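Local coordinates for long form salivary protein D7L1 (Aedes aegypti, PDB 3DXL) that binds and sequesters biogenic amines and leukotrienes of the vertebrate host, so modulating blood feeding by the female mosquito, at residues 21-24 and 25-29. Residues are numbered along the deposited sequence; the frame is centred on the assembly and turned at random.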
loop_
_atom_site.group_PDB
_atom_site.type_symbol
_atom_site.label_atom_id
_atom_site.label_comp_id
_atom_site.label_asym_id
_atom_site.label_seq_id
_atom_site.Cartn_x
_atom_site.Cartn_y
_atom_site.Cartn_z
ATOM N N LEU A 21 -13.514 8.504 -2.077
ATOM C CA LEU A 21 -13.913 9.687 -2.830
ATOM C C LEU A 21 -15.261 9.444 -3.494
ATOM O O LEU A 21 -15.532 8.347 -3.972
ATOM C CB LEU A 21 -12.886 10.009 -3.914
ATOM C CG LEU A 21 -11.603 10.712 -3.481
ATOM C CD1 LEU A 21 -10.592 10.669 -4.608
ATOM C CD2 LEU A 21 -11.882 12.149 -3.079
ATOM N N GLU A 22 -16.108 10.467 -3.540
ATOM C CA GLU A 22 -17.357 10.375 -4.279
ATOM C C GLU A 22 -17.064 10.304 -5.768
ATOM O O GLU A 22 -15.980 10.683 -6.219
ATOM C CB GLU A 22 -18.251 11.574 -3.967
ATOM C CG GLU A 22 -18.821 11.542 -2.563
ATOM C CD GLU A 22 -19.869 12.601 -2.318
ATOM O OE1 GLU A 22 -20.100 13.461 -3.190
ATOM O OE2 GLU A 22 -20.466 12.559 -1.229
ATOM N N ASP A 23 -18.055 9.831 -6.519
ATOM C CA ASP A 23 -17.934 9.621 -7.954
ATOM C C ASP A 23 -18.635 10.693 -8.771
ATOM O O ASP A 23 -18.821 10.523 -9.981
ATOM C CB ASP A 23 -18.530 8.261 -8.332
ATOM C CG ASP A 23 -17.683 7.105 -7.873
ATOM O OD1 ASP A 23 -16.462 7.136 -8.137
ATOM O OD2 ASP A 23 -18.226 6.170 -7.256
ATOM N N GLY A 24 -19.049 11.777 -8.122
ATOM C CA GLY A 24 -19.728 12.861 -8.818
ATOM C C GLY A 24 -18.984 14.183 -8.794
ATOM O O GLY A 24 -17.747 14.229 -8.747
ATOM N N ALA A 25 -19.750 15.266 -8.812
ATOM C CA ALA A 25 -19.200 16.617 -8.864
ATOM C C ALA A 25 -18.303 16.981 -7.675
ATOM O O ALA A 25 -17.469 17.876 -7.782
ATOM C CB ALA A 25 -20.314 17.636 -9.016
ATOM N N ASN A 26 -18.467 16.292 -6.549
ATOM C CA ASN A 26 -17.663 16.593 -5.365
ATOM C C ASN A 26 -16.281 15.955 -5.362
ATOM O O ASN A 26 -15.481 16.231 -4.468
ATOM C CB ASN A 26 -18.402 16.182 -4.094
ATOM C CG ASN A 26 -19.672 16.963 -3.880
ATOM O OD1 ASN A 26 -19.750 18.155 -4.192
ATOM N ND2 ASN A 26 -20.680 16.296 -3.338
ATOM N N ARG A 27 -15.988 15.107 -6.348
ATOM C CA ARG A 27 -14.754 14.322 -6.317
ATOM C C ARG A 27 -13.496 15.182 -6.260
ATOM O O ARG A 27 -12.671 15.025 -5.358
ATOM C CB ARG A 27 -14.676 13.347 -7.491
ATOM C CG ARG A 27 -13.522 12.359 -7.341
ATOM C CD ARG A 27 -13.533 11.334 -8.471
ATOM N NE ARG A 27 -12.518 10.297 -8.321
ATOM C CZ ARG A 27 -12.698 9.123 -7.723
ATOM N NH1 ARG A 27 -13.872 8.799 -7.193
ATOM N NH2 ARG A 27 -11.698 8.247 -7.671
ATOM N N LEU A 28 -13.336 16.070 -7.234
ATOM C CA LEU A 28 -12.128 16.888 -7.285
ATOM C C LEU A 28 -11.991 17.865 -6.099
ATOM O O LEU A 28 -10.908 17.966 -5.517
ATOM C CB LEU A 28 -11.983 17.589 -8.645
ATOM C CG LEU A 28 -11.698 16.661 -9.837
ATOM C CD1 LEU A 28 -11.646 17.471 -11.120
ATOM C CD2 LEU A 28 -10.410 15.872 -9.650
ATOM N N PRO A 29 -13.070 18.590 -5.736
ATOM C CA PRO A 29 -12.981 19.408 -4.516
ATOM C C PRO A 29 -12.592 18.618 -3.257
ATOM O O PRO A 29 -11.753 19.094 -2.473
ATOM C CB PRO A 29 -14.385 20.009 -4.389
ATOM C CG PRO A 29 -14.889 20.051 -5.811
ATOM C CD PRO A 29 -14.360 18.789 -6.428
HETATM O O HOH W 1 -14.116 6.237 -4.846
HETATM O O HOH W 2 -19.999 13.899 -5.902
#
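In the loop that joins helix 6-20 to helix 27-34, Arg27 folds back along the chain, binds Glu22 O and Asp23, and packs against Leu21. Arg27 NH1 donates a bent hydrogen bond to Glu22 O at 3.0 Å, from well above the carbonyl plane. Arg27 NH1 also forms a salt bridge with Asp23 OD1 at 3.2 Å; the carboxylate and guanidinium planes are nearly parallel but stepped, so OD1 comes in obliquely. Over one face of the guanidinium, offset toward its rim, Leu21 CB lies 3.6 Å from Arg27 NH1. Arg27 suits this place because its chain, with CG anti to the backbone N (chi1 -170°) and extended as far as NE, carries aliphatic carbons past Glu22 O before presenting several N-H groups. NE and NH2 are taken by the carbonyls of Leu278 and Asn277, so the buried cation also joins this loop to a distant part of the chain. Leu21, nonpolar and buried, continues onto Met30, Leu31 and Trp34 of the following helix.

Glu22 and Asn26 run side by side. Asn26 ND2 meets the syn side of Glu22 OE1 at 2.9 Å, nearly straight at 162°, although the two planes are turned 42° apart. A water adds a second link, so OE1 takes the amide directly and the main-chain N-H of Asn26 through the water. Gly24 O accepts from Arg27 N at 3.1 Å, closing a type I beta turn that leads into helix 27-34, within an interhelical loop of the all-helical PBP/GOBP fold.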